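Local coordinates for MexT protein (PDB 6L33), which activates transcription of the MexEF-OprN efflux pump genes in Pseudomonas aeruginosa, this chain being its regulatory domain, which probably senses effectors, at residues 71-76 with 183-188; 91-96 with 168-173; 103-108 with 130-135. All coordinates share one frame; numbering follows the deposited sequence.

Interaction 1. Residues 71-76 with 183-188; sequences NAKRKT and MAWRGA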
loop_
_atom_site.group_PDB
_atom_site.type_symbol
_atom_site.label_atom_id
_atom_site.label_comp_id
_atom_site.label_asym_id
_atom_site.label_seq_id
_atom_site.Cartn_x
_atom_site.Cartn_y
_atom_site.Cartn_z
ATOM N N ASN B 71 1.008 -7.045 26.580
ATOM C CA ASN B 71 -0.159 -7.921 26.482
ATOM C C ASN B 71 -0.300 -8.505 25.079
ATOM O O ASN B 71 -1.382 -8.517 24.492
ATOM C CB ASN B 71 -1.411 -7.149 26.887
ATOM C CG ASN B 71 -2.597 -8.055 27.174
ATOM O OD1 ASN B 71 -2.505 -9.278 27.066
ATOM N ND2 ASN B 71 -3.723 -7.452 27.540
ATOM N N ALA B 72 0.805 -8.998 24.521
ATOM C CA ALA B 72 0.808 -9.517 23.160
ATOM C C ALA B 72 1.724 -10.725 23.067
ATOM O O ALA B 72 2.849 -10.697 23.575
ATOM C CB ALA B 72 1.250 -8.443 22.158
ATOM N N LYS B 73 1.237 -11.782 22.425
ATOM C CA LYS B 73 2.033 -12.959 22.117
ATOM C C LYS B 73 2.548 -12.861 20.686
ATOM O O LYS B 73 1.928 -12.226 19.829
ATOM C CB LYS B 73 1.215 -14.242 22.294
ATOM C CG LYS B 73 0.995 -14.658 23.745
ATOM C CD LYS B 73 2.050 -15.658 24.202
ATOM C CE LYS B 73 1.431 -16.805 24.991
ATOM N NZ LYS B 73 0.997 -16.391 26.354
ATOM N N ARG B 74 3.691 -13.490 20.432
ATOM C CA ARG B 74 4.302 -13.399 19.115
ATOM C C ARG B 74 4.990 -14.711 18.775
ATOM O O ARG B 74 5.370 -15.489 19.655
ATOM C CB ARG B 74 5.294 -12.230 19.029
ATOM C CG ARG B 74 6.752 -12.616 19.204
ATOM C CD ARG B 74 7.590 -11.422 19.635
ATOM N NE ARG B 74 8.018 -10.602 18.503
ATOM C CZ ARG B 74 8.642 -9.434 18.622
ATOM N NH1 ARG B 74 8.911 -8.942 19.824
ATOM N NH2 ARG B 74 8.997 -8.755 17.539
ATOM N N LYS B 75 5.146 -14.940 17.473
ATOM C CA LYS B 75 5.755 -16.153 16.944
ATOM C C LYS B 75 6.557 -15.774 15.711
ATOM O O LYS B 75 6.000 -15.224 14.755
ATOM C CB LYS B 75 4.684 -17.198 16.602
ATOM C CG LYS B 75 5.109 -18.254 15.597
ATOM C CD LYS B 75 4.031 -19.320 15.445
ATOM C CE LYS B 75 4.453 -20.418 14.480
ATOM N NZ LYS B 75 4.101 -20.091 13.070
ATOM N N THR B 76 7.860 -16.041 15.739
ATOM C CA THR B 76 8.689 -15.791 14.570
ATOM C C THR B 76 8.262 -16.711 13.434
ATOM O O THR B 76 8.145 -17.926 13.616
ATOM C CB THR B 76 10.168 -16.007 14.895
ATOM O OG1 THR B 76 10.602 -15.031 15.849
ATOM C CG2 THR B 76 11.017 -15.885 13.634
HETATM N N MSE B 183 4.381 -13.472 13.477
HETATM C CA MSE B 183 2.948 -13.488 13.718
HETATM C C MSE B 183 2.743 -13.039 15.150
HETATM O O MSE B 183 3.316 -13.617 16.071
HETATM C CB MSE B 183 2.330 -14.867 13.497
HETATM C CG MSE B 183 0.850 -14.896 13.851
HETATM SE SE MSE B 183 -0.031 -16.612 13.593
HETATM C CE MSE B 183 0.628 -17.027 11.811
ATOM N N ALA B 184 1.943 -11.997 15.341
ATOM C CA ALA B 184 1.741 -11.425 16.661
ATOM C C ALA B 184 0.256 -11.248 16.921
ATOM O O ALA B 184 -0.502 -10.850 16.029
ATOM C CB ALA B 184 2.461 -10.081 16.807
ATOM N N TRP B 185 -0.151 -11.549 18.150
ATOM C CA TRP B 185 -1.536 -11.393 18.555
ATOM C C TRP B 185 -1.560 -10.992 20.022
ATOM O O TRP B 185 -0.554 -11.071 20.729
ATOM C CB TRP B 185 -2.345 -12.673 18.300
ATOM C CG TRP B 185 -1.886 -13.870 19.076
ATOM C CD1 TRP B 185 -2.417 -14.341 20.242
ATOM C CD2 TRP B 185 -0.815 -14.762 18.734
ATOM N NE1 TRP B 185 -1.741 -15.465 20.651
ATOM C CE2 TRP B 185 -0.754 -15.745 19.743
ATOM C CE3 TRP B 185 0.096 -14.825 17.675
ATOM C CZ2 TRP B 185 0.184 -16.776 19.725
ATOM C CZ3 TRP B 185 1.028 -15.849 17.659
ATOM C CH2 TRP B 185 1.065 -16.811 18.679
ATOM N N ARG B 186 -2.726 -10.550 20.466
ATOM C CA ARG B 186 -2.902 -10.030 21.810
ATOM C C ARG B 186 -3.147 -11.170 22.790
ATOM O O ARG B 186 -3.773 -12.179 22.456
ATOM C CB ARG B 186 -4.067 -9.046 21.841
ATOM C CG ARG B 186 -5.347 -9.637 21.299
ATOM C CD ARG B 186 -5.501 -9.451 19.793
ATOM N NE ARG B 186 -5.706 -8.056 19.424
ATOM C CZ ARG B 186 -6.745 -7.319 19.802
ATOM N NH1 ARG B 186 -7.707 -7.833 20.559
ATOM N NH2 ARG B 186 -6.826 -6.060 19.411
ATOM N N GLY B 187 -2.641 -10.995 24.013
ATOM C CA GLY B 187 -2.718 -12.058 25.002
ATOM C C GLY B 187 -4.134 -12.506 25.306
ATOM O O GLY B 187 -4.372 -13.690 25.559
ATOM N N ALA B 188 -5.092 -11.575 25.272
ATOM C CA ALA B 188 -6.475 -11.916 25.592
ATOM C C ALA B 188 -7.035 -12.975 24.653
ATOM O O ALA B 188 -7.855 -13.801 25.069
ATOM C CB ALA B 188 -7.346 -10.659 25.548
#
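Lys73 lays its CB over one face of the Trp185 indole, a CH-pi contact in which the carbon stands 3.8 Å from the centroid of the five-membered ring, with NE1 and CE2 its nearest ring atoms. Trp185 CG sits between its backbone N and carbonyl carbon (chi1 63°), and the indole beyond it lies alongside strand 72-76. Lys75 meets the same indole at its edge: CB lies near the ring plane, 4.0 Å from CZ3. Beyond CB, the Lys73 chain bends repeatedly and carries its amine away from the strand pair. Outside the pair, Trp185 NE1 is hydrogen-bonded to Asp190 OD1 and the ring has a cation-pi partner in Arg199 of helix 193-203, where selenomethionine Met183 also packs.

Ala72, Arg74, Ala184 and Arg186 take the opposite face of the sheet. There Arg74 CB rests 4.2 Å from Ala184 CB, while its guanidinium leaves to bind Glu180, Thr65 and the carbonyl of Asp66; Arg186 turns to Gln189.

The strands run antiparallel. Lys73 with Trp185 and Lys75 with Met183 form the hydrogen-bonded pairs; Trp185 N reaches Lys73 O at 2.8 Å and Met183 N reaches Lys75 O at 2.7 Å. Past the last strand pair Gly187 N makes one more bond, 2.8 Å and almost straight (174°), to Asn71 O, coming from well above that carbonyl's plane.

Strand 72-78 is one of the two outermost strands, within this chain, of a five-stranded sheet in one lobe of the LysR effector-binding domain. The chemistry implies an edge held mainly by backbone bonds, with one tryptophan covering aliphatic lysine carbons while the guanidinium groups of Arg74 and Arg186 bond outside the pair and the Lys73 amine leads away.

Interaction 2. Residues 91-96 with 168-173; sequences PGQLTL and RAEDPP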
loop_
_atom_site.group_PDB
_atom_site.type_symbol
_atom_site.label_atom_id
_atom_site.label_comp_id
_atom_site.label_asym_id
_atom_site.label_seq_id
_atom_site.Cartn_x
_atom_site.Cartn_y
_atom_site.Cartn_z
ATOM N N PRO B 91 28.344 -3.320 -14.324
ATOM C CA PRO B 91 28.777 -4.632 -13.837
ATOM C C PRO B 91 29.391 -4.535 -12.451
ATOM O O PRO B 91 29.920 -3.496 -12.048
ATOM C CB PRO B 91 29.818 -5.063 -14.875
ATOM C CG PRO B 91 30.402 -3.767 -15.341
ATOM C CD PRO B 91 29.241 -2.798 -15.371
ATOM N N GLY B 92 29.309 -5.633 -11.719
ATOM C CA GLY B 92 29.980 -5.708 -10.432
ATOM C C GLY B 92 29.088 -5.295 -9.280
ATOM O O GLY B 92 28.157 -4.502 -9.421
ATOM N N GLN B 93 29.386 -5.852 -8.111
ATOM C CA GLN B 93 28.648 -5.518 -6.905
ATOM C C GLN B 93 29.057 -4.141 -6.398
ATOM O O GLN B 93 30.182 -3.683 -6.615
ATOM C CB GLN B 93 28.882 -6.569 -5.821
ATOM C CG GLN B 93 28.143 -7.878 -6.064
ATOM C CD GLN B 93 27.743 -8.579 -4.779
ATOM O OE1 GLN B 93 27.309 -7.944 -3.816
ATOM N NE2 GLN B 93 27.888 -9.899 -4.758
ATOM N N LEU B 94 28.123 -3.478 -5.723
ATOM C CA LEU B 94 28.408 -2.170 -5.152
ATOM C C LEU B 94 29.379 -2.304 -3.985
ATOM O O LEU B 94 29.191 -3.145 -3.100
ATOM C CB LEU B 94 27.117 -1.502 -4.681
ATOM C CG LEU B 94 26.050 -1.205 -5.734
ATOM C CD1 LEU B 94 24.741 -0.821 -5.065
ATOM C CD2 LEU B 94 26.518 -0.103 -6.671
ATOM N N THR B 95 30.425 -1.485 -3.994
ATOM C CA THR B 95 31.252 -1.330 -2.810
ATOM C C THR B 95 30.585 -0.359 -1.841
ATOM O O THR B 95 29.597 0.306 -2.165
ATOM C CB THR B 95 32.646 -0.818 -3.172
ATOM O OG1 THR B 95 32.541 0.519 -3.679
ATOM C CG2 THR B 95 33.297 -1.709 -4.219
ATOM N N LEU B 96 31.146 -0.277 -0.633
ATOM C CA LEU B 96 30.650 0.693 0.337
ATOM C C LEU B 96 30.729 2.110 -0.219
ATOM O O LEU B 96 29.805 2.909 -0.029
ATOM C CB LEU B 96 31.436 0.577 1.643
ATOM C CG LEU B 96 31.051 1.556 2.754
ATOM C CD1 LEU B 96 29.575 1.426 3.114
ATOM C CD2 LEU B 96 31.927 1.337 3.974
ATOM N N ARG B 168 18.111 -5.979 -9.664
ATOM C CA ARG B 168 19.162 -6.863 -9.181
ATOM C C ARG B 168 19.200 -6.800 -7.660
ATOM O O ARG B 168 19.044 -5.725 -7.073
ATOM C CB ARG B 168 20.536 -6.475 -9.745
ATOM C CG ARG B 168 20.641 -6.468 -11.268
ATOM C CD ARG B 168 21.672 -5.444 -11.755
ATOM N NE ARG B 168 23.034 -5.752 -11.316
ATOM C CZ ARG B 168 24.099 -5.006 -11.600
ATOM N NH1 ARG B 168 23.965 -3.902 -12.323
ATOM N NH2 ARG B 168 25.302 -5.359 -11.163
ATOM N N ALA B 169 19.400 -7.949 -7.025
ATOM C CA ALA B 169 19.549 -8.029 -5.579
ATOM C C ALA B 169 20.955 -8.498 -5.230
ATOM O O ALA B 169 21.513 -9.371 -5.902
ATOM C CB ALA B 169 18.512 -8.976 -4.967
ATOM N N GLU B 170 21.528 -7.908 -4.184
ATOM C CA GLU B 170 22.840 -8.321 -3.708
ATOM C C GLU B 170 22.931 -8.066 -2.212
ATOM O O GLU B 170 22.163 -7.282 -1.646
ATOM C CB GLU B 170 23.974 -7.595 -4.451
ATOM C CG GLU B 170 23.781 -6.092 -4.601
ATOM C CD GLU B 170 24.878 -5.438 -5.432
ATOM O OE1 GLU B 170 25.732 -4.736 -4.850
ATOM O OE2 GLU B 170 24.886 -5.622 -6.667
ATOM N N ASP B 171 23.876 -8.751 -1.575
ATOM C CA ASP B 171 24.143 -8.500 -0.168
ATOM C C ASP B 171 24.775 -7.119 -0.003
ATOM O O ASP B 171 25.577 -6.699 -0.843
ATOM C CB ASP B 171 25.069 -9.572 0.407
ATOM C CG ASP B 171 24.429 -10.947 0.430
ATOM O OD1 ASP B 171 23.340 -11.091 1.026
ATOM O OD2 ASP B 171 25.018 -11.886 -0.146
ATOM N N PRO B 172 24.431 -6.388 1.060
ATOM C CA PRO B 172 24.991 -5.048 1.233
ATOM C C PRO B 172 26.468 -5.116 1.568
ATOM O O PRO B 172 26.949 -6.119 2.125
ATOM C CB PRO B 172 24.177 -4.472 2.408
ATOM C CG PRO B 172 22.984 -5.370 2.549
ATOM C CD PRO B 172 23.439 -6.717 2.095
ATOM N N PRO B 173 27.238 -4.057 1.257
ATOM C CA PRO B 173 28.673 -4.064 1.571
ATOM C C PRO B 173 28.955 -3.690 3.018
ATOM O O PRO B 173 30.055 -3.241 3.353
ATOM C CB PRO B 173 29.239 -3.022 0.602
ATOM C CG PRO B 173 28.131 -2.035 0.459
ATOM C CD PRO B 173 26.832 -2.821 0.563
HETATM O O HOH W 1 25.276 -10.760 -3.205
HETATM O O HOH W 2 27.169 -4.855 -2.563
#
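This is a surface contact between a loop and an edge strand, pinned by one carboxylate: residues 91-96, on the way from strand 82-86 to helix 96-101, lie over strand 168-170 and the proline-rich turn behind it. Glu170 makes the direct hydrogen bond of the contact. Its CG occupies the crowded position between backbone N and carbonyl carbon (chi1 46°), and the chain beyond is extended, which carries the carboxylate up to the loop. There OE1 accepts Leu94 N through its syn lone pair at 2.8 Å (162°), while OE2 forms a salt bridge to Arg86 on the neighbouring strand. The Leu94 side chain crosses Glu170 at about a right angle, with CB 3.5 Å from OE1. Gln93 instead slides past Glu170 in the opposite direction, its amide plane turned 60° from the carboxylate and its OE1 set 3.4 Å from Glu170 CB.

In the periplasmic-binding-protein-like fold of LysR regulatory domains, this site belongs to the lobe built on the sheet of strands 82-86, 103-107, 129-134, 150-154 and 168-170, the last of these an outermost strand. Where the loop turns into helix 96-101, Thr95 is the N-cap, its OG1 taking Asp98 N. Pro173 packs just beside this helix start, its CB 3.6 Å from Leu96 N and 3.7 Å from Leu94 O.

Water adds a second layer. One molecule accepts from Asp171 N at 2.9 Å and donates to Asp171 OD2, with a weak bond from Gln93 NE2; another lies 2.7 Å from Glu170 OE1 and close to Leu94 O, placed to donate to both, though other acceptors compete for its protons. At the far end the Arg168 guanidinium lies beside the start of the loop, with NH1 hydrogen-bonded to the carbonyls of Asp88 and Ala90 and NH2 3.5 Å from Gly92 O.

Interaction 3. Residues 103-108 with 130-135; sequences PHALVS and VVLAVP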
loop_
_atom_site.group_PDB
_atom_site.type_symbol
_atom_site.label_atom_id
_atom_site.label_comp_id
_atom_site.label_asym_id
_atom_site.label_seq_id
_atom_site.Cartn_x
_atom_site.Cartn_y
_atom_site.Cartn_z
ATOM N N PRO B 103 22.215 7.742 -4.940
ATOM C CA PRO B 103 21.000 8.153 -4.230
ATOM C C PRO B 103 20.176 6.952 -3.801
ATOM O O PRO B 103 20.226 5.878 -4.405
ATOM C CB PRO B 103 20.255 8.994 -5.271
ATOM C CG PRO B 103 20.668 8.400 -6.573
ATOM C CD PRO B 103 22.107 7.976 -6.393
ATOM N N HIS B 104 19.398 7.149 -2.742
ATOM C CA HIS B 104 18.720 6.043 -2.087
ATOM C C HIS B 104 17.220 6.278 -1.995
ATOM O O HIS B 104 16.753 7.410 -1.844
ATOM C CB HIS B 104 19.293 5.811 -0.689
ATOM C CG HIS B 104 20.724 5.381 -0.701
ATOM N ND1 HIS B 104 21.108 4.067 -0.554
ATOM C CD2 HIS B 104 21.864 6.091 -0.871
ATOM C CE1 HIS B 104 22.425 3.987 -0.616
ATOM N NE2 HIS B 104 22.908 5.201 -0.810
ATOM N N ALA B 105 16.476 5.182 -2.099
ATOM C CA ALA B 105 15.051 5.148 -1.808
ATOM C C ALA B 105 14.861 4.428 -0.483
ATOM O O ALA B 105 15.433 3.355 -0.267
ATOM C CB ALA B 105 14.269 4.443 -2.917
ATOM N N LEU B 106 14.073 5.025 0.402
ATOM C CA LEU B 106 13.857 4.504 1.743
ATOM C C LEU B 106 12.402 4.094 1.896
ATOM O O LEU B 106 11.499 4.876 1.586
ATOM C CB LEU B 106 14.225 5.555 2.793
ATOM C CG LEU B 106 14.085 5.167 4.265
ATOM C CD1 LEU B 106 15.104 4.104 4.633
ATOM C CD2 LEU B 106 14.238 6.396 5.154
ATOM N N VAL B 107 12.173 2.866 2.361
ATOM C CA VAL B 107 10.832 2.449 2.756
ATOM C C VAL B 107 10.622 2.959 4.178
ATOM O O VAL B 107 11.067 2.341 5.148
ATOM C CB VAL B 107 10.638 0.934 2.658
ATOM C CG1 VAL B 107 9.188 0.570 2.978
ATOM C CG2 VAL B 107 11.018 0.442 1.271
ATOM N N SER B 108 9.967 4.109 4.299
ATOM C CA SER B 108 9.728 4.763 5.578
ATOM C C SER B 108 8.227 4.821 5.801
ATOM O O SER B 108 7.495 5.377 4.975
ATOM C CB SER B 108 10.340 6.166 5.598
ATOM O OG SER B 108 9.888 6.906 6.717
ATOM N N VAL B 130 19.290 10.289 0.739
ATOM C CA VAL B 130 17.992 9.718 0.405
ATOM C C VAL B 130 17.225 10.741 -0.419
ATOM O O VAL B 130 17.095 11.903 -0.015
ATOM C CB VAL B 130 17.216 9.331 1.674
ATOM C CG1 VAL B 130 15.812 8.840 1.318
ATOM C CG2 VAL B 130 17.980 8.277 2.461
ATOM N N VAL B 131 16.735 10.321 -1.585
ATOM C CA VAL B 131 15.971 11.199 -2.467
ATOM C C VAL B 131 14.497 10.847 -2.506
ATOM O O VAL B 131 13.705 11.628 -3.059
ATOM C CB VAL B 131 16.539 11.198 -3.901
ATOM C CG1 VAL B 131 17.975 11.698 -3.912
ATOM C CG2 VAL B 131 16.435 9.802 -4.509
ATOM N N LEU B 132 14.101 9.708 -1.947
ATOM C CA LEU B 132 12.731 9.235 -2.066
ATOM C C LEU B 132 12.389 8.400 -0.846
ATOM O O LEU B 132 13.135 7.486 -0.484
ATOM C CB LEU B 132 12.546 8.408 -3.342
ATOM C CG LEU B 132 11.119 7.943 -3.625
ATOM C CD1 LEU B 132 10.262 9.119 -4.063
ATOM C CD2 LEU B 132 11.115 6.842 -4.675
ATOM N N ALA B 133 11.266 8.721 -0.214
ATOM C CA ALA B 133 10.724 7.927 0.878
ATOM C C ALA B 133 9.342 7.451 0.465
ATOM O O ALA B 133 8.471 8.268 0.150
ATOM C CB ALA B 133 10.664 8.733 2.176
ATOM N N VAL B 134 9.149 6.137 0.447
ATOM C CA VAL B 134 7.863 5.559 0.066
ATOM C C VAL B 134 7.312 4.779 1.253
ATOM O O VAL B 134 8.092 4.279 2.078
ATOM C CB VAL B 134 7.998 4.674 -1.183
ATOM C CG1 VAL B 134 8.486 5.505 -2.363
ATOM C CG2 VAL B 134 8.937 3.515 -0.913
ATOM N N PRO B 135 5.993 4.654 1.387
ATOM C CA PRO B 135 5.409 3.984 2.559
ATOM C C PRO B 135 5.193 2.483 2.417
ATOM O O PRO B 135 4.585 1.887 3.312
ATOM C CB PRO B 135 4.060 4.703 2.698
ATOM C CG PRO B 135 3.681 5.039 1.287
ATOM C CD PRO B 135 4.965 5.275 0.531
#
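Leu132 O accepts a hydrogen bond from Leu106 N on the neighbouring strand at 2.8 Å (167°), with Ala105 CA 3.3 Å from Leu132 O in a weaker CA-H...O contact. Leu106 O repeats the scheme one step on, taking Val134 N at 2.9 Å together with the CA-H of Ala133, and Val134 O then accepts Ser108 N. This is regular parallel pairing, interrupted at its beginning by a beta bulge. His104 pairs with Val130 but Ala105 with Leu132, so Val131 is the extra residue; its N still reaches His104 O at 2.9 Å.

At the bulge Val131 CG1 meets Pro103 CB at 3.8 Å. On the face of His104, Leu106 and Ala133, Val130 CG1, anti to its backbone N (chi1 175°), presses against Leu106 CB at 3.9 Å. Ala105, Val107, Leu132 and Val134 line the other face, where helix 140-144 packs on Ala105, Leu132 and Val134. A sulfate ion, probably a crystallisation component, lies near Leu106.

Strands 103-107 and 129-134 are joined through helix 116-123 as a beta-alpha-beta unit. Leu132 and Ala133 also pair with a strand of the second subunit, so the sheet continues across the dimer interface: directional backbone bonds run on both sides of strand 129-134, with aliphatic side chains on both of its faces.

Interaction 1 lies in one sheet; interaction 3 lies in the other, which interaction 2 reaches through strand 168-170, matching the two lobes of a LysR regulatory domain. The centre of interaction 1 lies about 36 Å from that of interaction 2 and 30 Å from that of interaction 3, on opposite sides of the chain's centre; interactions 2 and 3 are about 18 Å apart, centre to centre, and do not touch. Along the chain the contacts are nested: 103-108 with 130-135 falls inside the span closed by 91-96 with 168-173, itself inside that of 71-76 with 183-188. The chain therefore leaves the first lobe, builds the second, and returns, as in periplasmic-binding-protein-like domains, whose ligands generally bind between the lobes.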